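Local atomic coordinates of purine nucleoside phosphorylase (Bacillus licheniformis, PDB entry 6DZD), a protein that probably catalyses the phosphorolysis of adenosine, inosine and S-methyl-5'-thioadenosine, releasing the free base and a ribose 1-phosphate, and probably also deaminates adenosine. Residues C189-D194 with Y221-K226; H87-H92 with T155-A160; I178-G183 with G241-S246; A32-K37 with P134-D139; V81-T86 with L125-A130. One frame throughout, in Å; residues are numbered along the deposited sequence.

Contacts 3, 4 and 5 are buried, contact 4 nearest the centre of the chain, whereas contact 1 is partly buried, beside the zinc ion, and contact 2 is at the surface. Two of the buried contacts run within sheets: contact 3 is a full parallel ladder, while contact 5 has a weak backbone bond that side chains supplement. Contact 4 instead joins two sheets face to face through aromatic rings and one phenol bond. Strand 133-139 of contact 4 is the sheet neighbour of strand 179-182 of contact 3. Contact 1 is a short antiparallel ladder joined to contact 3 by Lys226, and contact 2 relies on aliphatic packing and a water.

Contact 1: C189-D194 with Y221-K226; sequences CCYTVD and YRLELK. With ZN (zinc ion), chain C.
An antiparallel ladder two residues long joins strand 192-193, an outer strand of a small three-stranded sheet, to strand 220-223, one residue after the cysteine pair of a four-cysteine zinc site. Tyr191, Tyr221 and Arg222 lose the most surface here. Val193 and Tyr221 are the hydrogen-bonded pair, exchanging N-H and carbonyl in both directions; the bond from Val193 N to Tyr221 O is 2.8 Å long. Thr192 and Arg222 form the neighbouring non-hydrogen-bonded pair, and Leu223 N closes the ladder by giving a bond to Tyr191 O.

Tyr191, its CG anti to the backbone N (chi1 -170°), swings its ring over to segment 221-226, where Leu225 CD1 meets CE2 obliquely at 3.4 Å while Leu223 O lies in the ring plane at the edge. A broad aromatic suits this place because one ring covers both the end of the strand and the start of helix 225-236. Tyr221 sits on the face of the sheet shared with Val193; its CD2 edge approaches Val193 O at 3.4 Å, and its hydroxyl bonds to Asp195.

Arg222 stands on the Thr192 face. Its chain bends at chi3, so the guanidinium turns back over the threonine, and NH1 bonds to Ser188 O. Long and flat, it can reach the zinc loop and still offer a face to a methyl group: Thr192 CG2 sits above it, toward the rim, 3.5 Å from NH2. Just before the ladder, Cys189 SG and Cys190 SG bind the zinc with Cys249 and Cys252, and Cys190 SG lies 2.2 Å from the metal.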
# COMPACT_ATOMS: atom_id res chain seq x y z
N CYS A 189 -0.25 17.69 -4.65
CA CYS A 189 0.67 18.55 -5.38
C CYS A 189 0.83 18.11 -6.83
O CYS A 189 0.96 18.95 -7.71
CB CYS A 189 2.03 18.56 -4.70
SG CYS A 189 2.56 16.96 -4.09
N CYS A 190 0.79 16.80 -7.10
CA CYS A 190 1.05 16.31 -8.45
C CYS A 190 -0.11 15.55 -9.07
O CYS A 190 0.10 14.90 -10.09
CB CYS A 190 2.28 15.39 -8.49
SG CYS A 190 3.62 15.82 -7.38
N TYR A 191 -1.31 15.56 -8.48
CA TYR A 191 -2.38 14.66 -8.91
C TYR A 191 -3.66 15.43 -9.25
O TYR A 191 -4.30 16.00 -8.36
CB TYR A 191 -2.66 13.61 -7.84
CG TYR A 191 -3.57 12.50 -8.31
CD1 TYR A 191 -3.35 11.86 -9.53
CD2 TYR A 191 -4.66 12.08 -7.53
CE1 TYR A 191 -4.18 10.83 -9.96
CE2 TYR A 191 -5.50 11.06 -7.97
CZ TYR A 191 -5.25 10.44 -9.18
OH TYR A 191 -6.07 9.43 -9.64
N THR A 192 -4.04 15.43 -10.53
CA THR A 192 -5.29 16.06 -10.94
C THR A 192 -6.18 15.06 -11.66
O THR A 192 -5.70 14.18 -12.37
CB THR A 192 -5.07 17.30 -11.84
OG1 THR A 192 -4.43 16.91 -13.07
CG2 THR A 192 -4.22 18.37 -11.12
N VAL A 193 -7.49 15.17 -11.45
CA VAL A 193 -8.46 14.18 -11.92
C VAL A 193 -9.62 14.90 -12.60
O VAL A 193 -9.83 16.10 -12.44
CB VAL A 193 -8.96 13.27 -10.78
CG1 VAL A 193 -7.81 12.45 -10.22
CG2 VAL A 193 -9.63 14.10 -9.68
N ASP A 194 -10.39 14.13 -13.37
CA ASP A 194 -11.57 14.65 -14.05
C ASP A 194 -12.82 14.49 -13.18
O ASP A 194 -12.75 14.09 -12.01
CB ASP A 194 -11.73 13.99 -15.43
CG ASP A 194 -11.79 12.46 -15.37
OD1 ASP A 194 -12.13 11.88 -14.31
OD2 ASP A 194 -11.51 11.82 -16.42
N TYR A 221 -9.47 18.93 -11.23
CA TYR A 221 -9.53 18.94 -9.78
C TYR A 221 -8.22 18.40 -9.22
O TYR A 221 -7.68 17.42 -9.73
CB TYR A 221 -10.70 18.09 -9.28
CG TYR A 221 -12.03 18.38 -9.93
CD1 TYR A 221 -12.86 19.37 -9.42
CD2 TYR A 221 -12.46 17.66 -11.04
CE1 TYR A 221 -14.06 19.64 -10.00
CE2 TYR A 221 -13.68 17.94 -11.63
CZ TYR A 221 -14.47 18.93 -11.09
OH TYR A 221 -15.69 19.23 -11.64
N ARG A 222 -7.76 19.03 -8.15
CA ARG A 222 -6.65 18.54 -7.35
C ARG A 222 -7.22 17.64 -6.28
O ARG A 222 -8.25 17.96 -5.68
CB ARG A 222 -5.93 19.73 -6.72
CG ARG A 222 -4.48 19.57 -6.50
CD ARG A 222 -3.76 20.91 -6.58
NE ARG A 222 -3.44 21.29 -7.96
CZ ARG A 222 -2.55 20.68 -8.75
NH1 ARG A 222 -1.87 19.61 -8.34
NH2 ARG A 222 -2.33 21.14 -9.97
N LEU A 223 -6.56 16.51 -6.02
CA LEU A 223 -7.12 15.48 -5.15
C LEU A 223 -6.03 14.88 -4.28
O LEU A 223 -4.98 14.46 -4.79
CB LEU A 223 -7.80 14.39 -5.99
CG LEU A 223 -8.33 13.14 -5.27
CD1 LEU A 223 -9.28 13.55 -4.16
CD2 LEU A 223 -8.98 12.21 -6.28
N GLU A 224 -6.26 14.83 -2.96
CA GLU A 224 -5.34 14.24 -1.99
C GLU A 224 -5.86 12.85 -1.57
O GLU A 224 -6.69 12.74 -0.67
CB GLU A 224 -5.18 15.16 -0.80
CG GLU A 224 -4.27 14.64 0.29
CD GLU A 224 -2.80 14.81 -0.07
OE1 GLU A 224 -2.44 15.82 -0.72
OE2 GLU A 224 -2.01 13.92 0.30
N LEU A 225 -5.35 11.80 -2.22
CA LEU A 225 -5.91 10.47 -2.00
C LEU A 225 -5.62 9.93 -0.60
O LEU A 225 -6.38 9.10 -0.10
CB LEU A 225 -5.37 9.51 -3.06
CG LEU A 225 -5.97 9.71 -4.44
CD1 LEU A 225 -5.25 8.83 -5.42
CD2 LEU A 225 -7.49 9.43 -4.39
N LYS A 226 -4.52 10.37 0.02
CA LYS A 226 -4.23 9.96 1.39
C LYS A 226 -5.28 10.48 2.36
O LYS A 226 -5.61 9.81 3.35
CB LYS A 226 -2.85 10.48 1.81
CG LYS A 226 -1.64 9.97 1.04
CD LYS A 226 -0.38 10.61 1.61
CE LYS A 226 0.79 10.48 0.68
NZ LYS A 226 1.90 11.39 1.07
ZN ZN C . 4.17 15.77 -5.27

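Contact 2: H87-H92 with T155-A160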
# COMPACT_ATOMS: atom_id res chain seq x y z
N HIS A 87 -7.30 -3.02 -8.79
CA HIS A 87 -7.84 -1.70 -8.45
C HIS A 87 -9.34 -1.75 -8.14
O HIS A 87 -10.08 -0.81 -8.43
CB HIS A 87 -7.56 -0.70 -9.57
CG HIS A 87 -6.11 -0.32 -9.66
ND1 HIS A 87 -5.64 0.92 -9.30
CD2 HIS A 87 -5.03 -1.05 -10.00
CE1 HIS A 87 -4.33 0.95 -9.45
NE2 HIS A 87 -3.93 -0.24 -9.87
N GLU A 88 -9.77 -2.84 -7.49
CA GLU A 88 -11.08 -2.99 -6.89
C GLU A 88 -10.87 -3.14 -5.38
O GLU A 88 -9.88 -2.63 -4.83
CB GLU A 88 -11.78 -4.19 -7.52
CG GLU A 88 -11.65 -4.25 -9.03
CD GLU A 88 -12.09 -5.59 -9.61
OE1 GLU A 88 -13.29 -5.73 -9.91
OE2 GLU A 88 -11.23 -6.48 -9.84
N ASP A 89 -11.80 -3.80 -4.70
CA ASP A 89 -11.83 -3.71 -3.25
C ASP A 89 -11.94 -5.08 -2.59
O ASP A 89 -12.55 -5.22 -1.54
CB ASP A 89 -12.96 -2.80 -2.79
CG ASP A 89 -14.34 -3.34 -3.15
OD1 ASP A 89 -14.44 -4.22 -4.04
OD2 ASP A 89 -15.32 -2.88 -2.52
N ARG A 90 -11.33 -6.10 -3.19
CA ARG A 90 -11.35 -7.43 -2.61
C ARG A 90 -10.25 -7.57 -1.55
O ARG A 90 -9.09 -7.24 -1.79
CB ARG A 90 -11.17 -8.49 -3.70
CG ARG A 90 -11.39 -9.91 -3.23
CD ARG A 90 -11.21 -10.91 -4.37
N ILE A 91 -10.64 -8.05 -0.37
CA ILE A 91 -9.72 -8.29 0.74
C ILE A 91 -9.69 -9.78 1.03
O ILE A 91 -10.73 -10.38 1.29
CB ILE A 91 -10.14 -7.53 2.00
CG1 ILE A 91 -10.31 -6.06 1.66
CG2 ILE A 91 -9.11 -7.76 3.08
CD1 ILE A 91 -10.81 -5.23 2.82
N HIS A 92 -8.50 -10.35 1.05
CA HIS A 92 -8.35 -11.78 1.22
C HIS A 92 -7.67 -12.03 2.55
O HIS A 92 -6.68 -11.38 2.87
CB HIS A 92 -7.53 -12.36 0.06
CG HIS A 92 -7.27 -13.82 0.17
ND1 HIS A 92 -8.06 -14.76 -0.46
CD2 HIS A 92 -6.29 -14.51 0.80
CE1 HIS A 92 -7.58 -15.97 -0.21
NE2 HIS A 92 -6.51 -15.84 0.55
N THR A 155 -10.05 3.83 -3.63
CA THR A 155 -10.43 4.84 -2.66
C THR A 155 -11.92 5.12 -2.74
O THR A 155 -12.63 5.07 -1.73
CB THR A 155 -9.58 6.10 -2.86
OG1 THR A 155 -8.21 5.75 -2.65
CG2 THR A 155 -9.98 7.20 -1.86
N ALA A 156 -12.42 5.35 -3.96
CA ALA A 156 -13.86 5.53 -4.13
C ALA A 156 -14.64 4.31 -3.66
O ALA A 156 -15.76 4.44 -3.17
CB ALA A 156 -14.16 5.85 -5.60
N LEU A 157 -14.07 3.11 -3.76
CA LEU A 157 -14.75 1.92 -3.28
C LEU A 157 -14.72 1.80 -1.77
O LEU A 157 -15.52 1.05 -1.20
CB LEU A 157 -14.15 0.66 -3.89
CG LEU A 157 -14.54 0.38 -5.34
CD1 LEU A 157 -13.61 -0.66 -5.98
CD2 LEU A 157 -16.00 -0.03 -5.47
N GLY A 158 -13.82 2.52 -1.11
CA GLY A 158 -13.68 2.43 0.33
C GLY A 158 -13.02 1.14 0.77
O GLY A 158 -13.38 0.58 1.82
N ILE A 159 -12.02 0.66 0.02
CA ILE A 159 -11.34 -0.56 0.41
C ILE A 159 -10.70 -0.43 1.79
O ILE A 159 -10.59 -1.42 2.53
CB ILE A 159 -10.29 -0.95 -0.65
CG1 ILE A 159 -9.74 -2.35 -0.37
CG2 ILE A 159 -9.17 0.05 -0.66
CD1 ILE A 159 -8.61 -2.78 -1.32
N ALA A 160 -10.30 0.79 2.18
CA ALA A 160 -9.71 0.98 3.51
C ALA A 160 -10.75 0.79 4.61
O ALA A 160 -10.45 0.21 5.66
CB ALA A 160 -9.04 2.35 3.61
O HOH W 1 -14.95 -1.60 0.02
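Ile159 fills the close-packed half of this contact. With CG1 anti to the backbone N (chi1 -170°) its chain is fully extended and lies along the backbone of 87-92: CG1 is 3.8 Å from Asp89 CA, and CD1 ends 3.7 Å from Glu88 O. Ile91 packs beside it, its CD1 3.8 Å from Ile159 O, and also touches Ser162, Met163 and Met166 of helix 159-169. Branched aliphatic chains suit this half, since they cover the bare backbone of a loop and need no polar partner there.

The other half thins out toward solvent. Leu157 is exposed, yet its CD1 still rests on Glu88 CA at 3.6 Å. Asp89 stands between the two halves and crosses Leu157 at about a right angle; its CB touches Leu157 CB at 3.8 Å and Ile159 CB as well. The crowded first torsion (chi1 64°), with CG between the backbone N and the carbonyl carbon, sets the carboxylate beside Leu157. There a water donates one proton to Asp89 OD2 at 2.9 Å and the other to Leu157 O at 3.0 Å, so the acid reaches the helix end through the water. An alanine in place of Asp89 would keep the CB contacts but would probably lose this water bridge and leave the Leu157 carbonyl less well bound.

That carbonyl belongs to the end of helix 152-157, where Gly158, with the positive phi that favours glycine, makes a Schellman motif and at once serves as N-cap of helix 159-169: a helix-to-helix junction with a loop laid against it.

Contact 3: I178-G183 with G241-S246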
# COMPACT_ATOMS: atom_id res chain seq x y z
N ILE A 178 -7.30 -0.55 16.76
CA ILE A 178 -6.64 -0.68 15.46
C ILE A 178 -5.72 0.51 15.23
O ILE A 178 -6.09 1.66 15.47
CB ILE A 178 -7.68 -0.82 14.33
CG1 ILE A 178 -8.54 -2.08 14.52
CG2 ILE A 178 -7.00 -0.84 12.97
CD1 ILE A 178 -9.78 -2.10 13.65
N ARG A 179 -4.51 0.22 14.77
CA ARG A 179 -3.57 1.22 14.31
C ARG A 179 -3.47 1.14 12.80
O ARG A 179 -3.67 0.08 12.20
CB ARG A 179 -2.19 1.00 14.95
CG ARG A 179 -2.04 1.66 16.31
CD ARG A 179 -2.46 0.73 17.46
NE ARG A 179 -2.23 1.36 18.77
CZ ARG A 179 -3.04 1.26 19.82
NH1 ARG A 179 -2.73 1.88 20.96
NH2 ARG A 179 -4.16 0.54 19.74
N ALA A 180 -3.18 2.29 12.18
CA ALA A 180 -3.10 2.39 10.73
C ALA A 180 -1.97 3.33 10.32
O ALA A 180 -1.70 4.33 11.00
CB ALA A 180 -4.42 2.88 10.15
N VAL A 181 -1.32 3.00 9.22
CA VAL A 181 -0.31 3.86 8.63
C VAL A 181 -0.62 4.02 7.14
O VAL A 181 -0.99 3.05 6.47
CB VAL A 181 1.11 3.32 8.85
CG1 VAL A 181 2.12 3.94 7.84
CG2 VAL A 181 1.57 3.54 10.31
N ILE A 182 -0.52 5.26 6.65
CA ILE A 182 -0.65 5.58 5.22
C ILE A 182 0.74 5.94 4.70
O ILE A 182 1.39 6.86 5.22
CB ILE A 182 -1.66 6.72 4.99
CG1 ILE A 182 -3.06 6.27 5.41
CG2 ILE A 182 -1.68 7.14 3.54
CD1 ILE A 182 -4.13 7.35 5.32
N GLY A 183 1.21 5.19 3.69
CA GLY A 183 2.57 5.27 3.22
C GLY A 183 2.77 6.26 2.09
O GLY A 183 1.88 7.05 1.74
N GLY A 241 -5.94 9.77 16.31
CA GLY A 241 -4.64 9.74 16.95
C GLY A 241 -3.83 8.50 16.60
O GLY A 241 -2.59 8.54 16.65
N GLN A 242 -4.50 7.41 16.24
CA GLN A 242 -3.84 6.15 15.91
C GLN A 242 -3.61 5.99 14.41
O GLN A 242 -3.43 4.86 13.94
CB GLN A 242 -4.63 4.98 16.46
CG GLN A 242 -4.21 4.54 17.84
CD GLN A 242 -5.35 3.94 18.63
OE1 GLN A 242 -5.57 4.30 19.79
NE2 GLN A 242 -6.09 3.01 18.02
N ILE A 243 -3.67 7.08 13.64
CA ILE A 243 -3.38 7.06 12.21
C ILE A 243 -2.20 8.00 11.93
O ILE A 243 -2.21 9.17 12.35
CB ILE A 243 -4.61 7.44 11.37
CG1 ILE A 243 -5.79 6.54 11.73
CG2 ILE A 243 -4.31 7.34 9.87
CD1 ILE A 243 -7.08 7.01 11.12
N GLU A 244 -1.19 7.49 11.23
CA GLU A 244 -0.04 8.30 10.85
C GLU A 244 0.08 8.29 9.33
O GLU A 244 0.15 7.22 8.71
CB GLU A 244 1.24 7.79 11.52
CG GLU A 244 1.19 7.70 13.05
CD GLU A 244 1.46 9.02 13.74
OE1 GLU A 244 1.25 10.09 13.09
OE2 GLU A 244 1.90 9.00 14.92
N VAL A 245 0.11 9.48 8.74
CA VAL A 245 0.17 9.66 7.30
C VAL A 245 1.56 10.15 6.92
O VAL A 245 1.99 11.23 7.34
CB VAL A 245 -0.90 10.65 6.83
CG1 VAL A 245 -0.82 10.84 5.34
CG2 VAL A 245 -2.28 10.16 7.29
N SER A 246 2.26 9.37 6.10
CA SER A 246 3.55 9.78 5.56
C SER A 246 3.37 10.98 4.63
O SER A 246 2.45 11.00 3.81
CB SER A 246 4.18 8.61 4.80
OG SER A 246 5.31 9.03 4.05
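The guanidinium of Arg179 and the side-chain amide of Gln242 lie flat on each other, their planes 9° apart, with Gln242 CD over the centre of the guanidinium face. This stack sits at the start of a parallel pair of strands, 179-182 and 243-245, at one border of a mixed sheet. At its edge the amide is occupied too: NE2 gives an in-plane N-H to Ile178 O at 2.9 Å, although it approaches from above that carbonyl's own plane, and it also bonds to Ala176 O. Arg179 NH2 meanwhile bonds to Asp177 O. Arginine and glutamine suit these two positions because their flat ends can stack by their faces while their N-H groups point to backbone carbonyls.

Helix 225-236 leads into the second strand in a crossover connection. Ala180 brackets Ile243, its N bonding to Gln242 O and its carbonyl accepting Glu244 N at 3.2 Å. The small methyl of Ala180 and the longer Ile243 share the face packed against that helix, where Leu233 covers both. Farther along the same face Ile182 and Val245 lie side by side, CD1 of the first 3.9 Å from CG2 of the second. Val181 and Glu244 take the reverse face.

Ile182 then brackets Val245 as Ala180 does Ile243. Its N-H reaches Glu244 O at 2.9 Å, and the ladder closes where Ser246 N meets Ile182 O at 2.8 Å, almost straight at 172° and nearly along the C=O axis.

Contact 4: A32-K37 with P134-D139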
# COMPACT_ATOMS: atom_id res chain seq x y z
N ALA A 32 6.89 -4.29 9.37
CA ALA A 32 6.13 -3.55 8.38
C ALA A 32 7.04 -2.52 7.71
O ALA A 32 8.00 -2.04 8.32
CB ALA A 32 4.91 -2.87 9.01
N GLY A 33 6.78 -2.25 6.43
CA GLY A 33 7.58 -1.25 5.74
C GLY A 33 7.17 -1.10 4.29
O GLY A 33 6.14 -1.60 3.85
N PHE A 34 8.04 -0.41 3.54
CA PHE A 34 7.83 0.05 2.17
C PHE A 34 9.19 0.14 1.49
O PHE A 34 10.12 0.68 2.07
CB PHE A 34 7.14 1.42 2.18
CG PHE A 34 6.49 1.84 0.89
CD1 PHE A 34 5.25 1.33 0.52
CD2 PHE A 34 7.08 2.81 0.09
CE1 PHE A 34 4.62 1.75 -0.65
CE2 PHE A 34 6.47 3.24 -1.09
CZ PHE A 34 5.22 2.71 -1.46
N THR A 35 9.32 -0.41 0.29
CA THR A 35 10.63 -0.33 -0.33
C THR A 35 10.80 0.99 -1.09
O THR A 35 9.84 1.71 -1.38
CB THR A 35 10.90 -1.53 -1.25
OG1 THR A 35 9.90 -1.59 -2.28
CG2 THR A 35 10.90 -2.84 -0.45
N THR A 36 12.05 1.28 -1.43
CA THR A 36 12.46 2.45 -2.19
C THR A 36 12.89 2.01 -3.58
O THR A 36 12.93 0.82 -3.89
CB THR A 36 13.62 3.19 -1.51
OG1 THR A 36 14.84 2.48 -1.79
CG2 THR A 36 13.43 3.30 -0.01
N LYS A 37 13.19 3.00 -4.41
CA LYS A 37 13.63 2.79 -5.80
C LYS A 37 14.98 2.08 -5.89
O LYS A 37 15.29 1.46 -6.91
CB LYS A 37 13.73 4.19 -6.44
CG LYS A 37 13.51 4.38 -7.94
CD LYS A 37 13.90 5.82 -8.36
N PRO A 134 -0.81 3.30 -0.16
CA PRO A 134 -0.66 2.11 0.67
C PRO A 134 -1.19 2.33 2.08
O PRO A 134 -0.87 3.33 2.73
CB PRO A 134 0.86 1.91 0.70
CG PRO A 134 1.45 3.17 0.16
CD PRO A 134 0.38 4.15 -0.09
N VAL A 135 -2.01 1.41 2.58
CA VAL A 135 -2.52 1.50 3.94
C VAL A 135 -2.04 0.30 4.75
O VAL A 135 -2.01 -0.83 4.24
CB VAL A 135 -4.05 1.62 3.97
CG1 VAL A 135 -4.51 2.02 5.36
CG2 VAL A 135 -4.51 2.66 2.94
N TYR A 136 -1.65 0.54 5.99
CA TYR A 136 -1.25 -0.52 6.90
C TYR A 136 -2.25 -0.60 8.05
O TYR A 136 -2.84 0.40 8.46
CB TYR A 136 0.15 -0.29 7.45
CG TYR A 136 1.25 -0.17 6.41
CD1 TYR A 136 1.38 0.97 5.64
CD2 TYR A 136 2.17 -1.19 6.22
CE1 TYR A 136 2.40 1.10 4.69
CE2 TYR A 136 3.19 -1.08 5.28
CZ TYR A 136 3.30 0.08 4.52
OH TYR A 136 4.29 0.24 3.58
N PHE A 137 -2.44 -1.80 8.57
CA PHE A 137 -3.41 -2.02 9.63
C PHE A 137 -2.79 -2.94 10.66
O PHE A 137 -2.27 -4.00 10.31
CB PHE A 137 -4.70 -2.67 9.10
CG PHE A 137 -5.39 -1.88 8.03
CD1 PHE A 137 -4.97 -1.94 6.71
CD2 PHE A 137 -6.50 -1.10 8.35
CE1 PHE A 137 -5.63 -1.23 5.72
CE2 PHE A 137 -7.17 -0.40 7.39
CZ PHE A 137 -6.74 -0.46 6.08
N TYR A 138 -2.90 -2.57 11.93
CA TYR A 138 -2.35 -3.40 12.98
C TYR A 138 -3.25 -3.34 14.20
O TYR A 138 -3.54 -2.24 14.69
CB TYR A 138 -0.93 -2.97 13.33
CG TYR A 138 -0.34 -3.73 14.47
CD1 TYR A 138 -0.61 -5.09 14.65
CD2 TYR A 138 0.50 -3.10 15.37
CE1 TYR A 138 -0.06 -5.78 15.71
CE2 TYR A 138 1.05 -3.79 16.43
CZ TYR A 138 0.78 -5.12 16.59
OH TYR A 138 1.35 -5.77 17.64
N ASP A 139 -3.71 -4.50 14.66
CA ASP A 139 -4.44 -4.63 15.92
C ASP A 139 -3.57 -5.37 16.92
O ASP A 139 -3.45 -6.60 16.85
CB ASP A 139 -5.77 -5.35 15.71
CG ASP A 139 -6.62 -5.41 16.97
OD1 ASP A 139 -6.09 -5.23 18.09
OD2 ASP A 139 -7.83 -5.67 16.85
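One hydrogen bond holds the phenol of Tyr136: OH donates to Gly33 O at 2.6 Å, and no other hydrogen bond between the two segments reaches Tyr136 OH. The donor stands well above the plane of the carbonyl, 66° out of it, so neither lone pair is used. Gly33 O in its turn lies in the plane of the tyrosine ring, at the edge, with CE2 3.3 Å away.

The bond spans two sheets packed face to face. Strand 32-35 and strand 134-139 run nearly antiparallel at 166°, but their axes come no closer than 9.2 Å, a separation filled by side chains. Tyr136, CG anti to its carbonyl carbon and beside the backbone N, is long enough to cross it. The small Ala32 meets its flank, CB lying 4.3 Å from Tyr136 CD2, and the backbone of Gly33 is stretched almost flat, a conformation best suited to glycine.

Phe34 points back across the same layer. It stands at about a right angle to Tyr136, and the hydroxyl touches its edge, with Tyr136 OH 3.4 Å from Phe34 CD1. Its CE1 then reaches Pro134 CG at 3.6 Å, a compact apolar ring meeting the aromatic one obliquely.

Every touching residue is buried, and between these two segments the other side-chain contacts are apolar. The chemistry implies a joint that is mainly hydrophobic, with one polar bond likely to favour a particular placing of the two sheets.

Contact 5: V81-T86 with L125-A130; sequences VFADQT and LALCFA
Backbone bonding between these segments is slight. Val81 and Leu125 form a parallel bridge, and Ala126 N reaches Val81 O at 3.0 Å in a weak, bent bond. Farther along the two segments diverge, and a water lies between them: it accepts the N-H of Ala83 and sits close to Ala126 O and Gln85 OE1, with more acceptors about it than it has protons.

Side-chain hydrogen bonding takes over at Gln85. Extended beyond CG, its amide lies against the main chain of Cys128: OE1 accepts Cys128 N at 2.9 Å, and NE2 donates to Cys128 O at 3.2 Å, both nearly straight and both on lone pairs. A carboxamide suits the place because it offers a donor and an acceptor side by side, matching a backbone C=O and N-H. An alanine here would probably lose both bonds and leave the Cys128 backbone poorly paired.

Apolar contact fills the rest. Ala126 CB stands over the centre of the Phe82 ring, 3.6 Å from its centroid, a CH-pi contact that a small methyl permits, and Ala83 CB meets Leu127 CD2 at 3.8 Å.

The arrangement is that of a parallel edge-strand pairing at the border of a mixed sheet, prolonged by a side-chain amide that mimics a strand's peptide group.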
# COMPACT_ATOMS: atom_id res chain seq x y z
N VAL A 81 3.23 -13.60 0.25
CA VAL A 81 1.99 -13.70 -0.51
C VAL A 81 1.74 -12.40 -1.26
O VAL A 81 1.74 -11.32 -0.65
CB VAL A 81 0.79 -14.03 0.39
CG1 VAL A 81 -0.45 -14.13 -0.45
CG2 VAL A 81 1.04 -15.33 1.16
N PHE A 82 1.48 -12.51 -2.56
CA PHE A 82 1.31 -11.38 -3.47
C PHE A 82 -0.08 -11.42 -4.09
O PHE A 82 -0.76 -12.45 -4.09
CB PHE A 82 2.41 -11.38 -4.55
CG PHE A 82 3.76 -10.93 -4.05
CD1 PHE A 82 4.47 -11.70 -3.13
CD2 PHE A 82 4.32 -9.75 -4.48
CE1 PHE A 82 5.71 -11.29 -2.65
CE2 PHE A 82 5.56 -9.34 -4.01
CZ PHE A 82 6.25 -10.11 -3.10
N ALA A 83 -0.51 -10.28 -4.64
CA ALA A 83 -1.86 -10.14 -5.19
C ALA A 83 -1.82 -9.71 -6.65
O ALA A 83 -0.94 -8.95 -7.07
CB ALA A 83 -2.69 -9.12 -4.42
N ASP A 84 -2.76 -10.25 -7.41
CA ASP A 84 -3.08 -9.77 -8.75
C ASP A 84 -3.96 -8.55 -8.56
O ASP A 84 -5.18 -8.68 -8.37
CB ASP A 84 -3.77 -10.88 -9.54
CG ASP A 84 -4.58 -10.35 -10.71
OD1 ASP A 84 -3.98 -9.76 -11.63
OD2 ASP A 84 -5.81 -10.54 -10.68
N GLN A 85 -3.37 -7.37 -8.57
CA GLN A 85 -4.07 -6.18 -8.12
C GLN A 85 -4.88 -5.58 -9.26
O GLN A 85 -4.31 -5.14 -10.27
CB GLN A 85 -3.08 -5.18 -7.54
CG GLN A 85 -2.45 -5.62 -6.21
CD GLN A 85 -1.20 -4.84 -5.87
OE1 GLN A 85 -0.15 -5.41 -5.56
NE2 GLN A 85 -1.30 -3.52 -5.95
N THR A 86 -6.21 -5.54 -9.10
CA THR A 86 -7.12 -5.07 -10.14
C THR A 86 -7.80 -3.75 -9.78
O THR A 86 -8.81 -3.41 -10.40
CB THR A 86 -8.17 -6.14 -10.46
OG1 THR A 86 -8.93 -6.44 -9.28
CG2 THR A 86 -7.53 -7.41 -10.98
N LEU A 125 2.81 -10.32 3.88
CA LEU A 125 1.86 -9.86 2.87
C LEU A 125 2.50 -8.74 2.07
O LEU A 125 3.24 -7.91 2.62
CB LEU A 125 0.57 -9.38 3.55
CG LEU A 125 0.15 -10.18 4.79
CD1 LEU A 125 -1.09 -9.61 5.47
CD2 LEU A 125 -0.09 -11.60 4.41
N ALA A 126 2.23 -8.69 0.76
CA ALA A 126 2.94 -7.75 -0.11
C ALA A 126 2.05 -7.15 -1.20
O ALA A 126 1.44 -7.88 -1.98
CB ALA A 126 4.15 -8.45 -0.74
N LEU A 127 2.05 -5.80 -1.29
CA LEU A 127 1.35 -5.06 -2.34
C LEU A 127 2.28 -4.09 -3.08
O LEU A 127 3.18 -3.49 -2.49
CB LEU A 127 0.11 -4.31 -1.78
CG LEU A 127 -0.97 -5.27 -1.25
CD1 LEU A 127 -2.02 -4.56 -0.38
CD2 LEU A 127 -1.62 -6.12 -2.36
N CYS A 128 2.06 -3.96 -4.38
CA CYS A 128 2.92 -3.18 -5.27
C CYS A 128 2.36 -1.77 -5.48
O CYS A 128 1.14 -1.56 -5.49
CB CYS A 128 3.11 -3.88 -6.60
SG CYS A 128 4.13 -5.35 -6.37
N PHE A 129 3.28 -0.80 -5.55
CA PHE A 129 2.91 0.60 -5.54
C PHE A 129 3.85 1.42 -6.40
O PHE A 129 5.03 1.08 -6.54
CB PHE A 129 2.92 1.15 -4.13
CG PHE A 129 1.83 0.61 -3.27
CD1 PHE A 129 0.59 1.22 -3.24
CD2 PHE A 129 2.03 -0.52 -2.50
CE1 PHE A 129 -0.41 0.72 -2.45
CE2 PHE A 129 1.03 -1.01 -1.71
CZ PHE A 129 -0.19 -0.40 -1.68
N ALA A 130 3.30 2.45 -7.04
CA ALA A 130 4.12 3.43 -7.73
C ALA A 130 3.34 4.73 -7.90
O ALA A 130 3.43 5.34 -8.97
CB ALA A 130 4.58 2.89 -9.08
O HOH W 2 1.22 -7.83 -4.58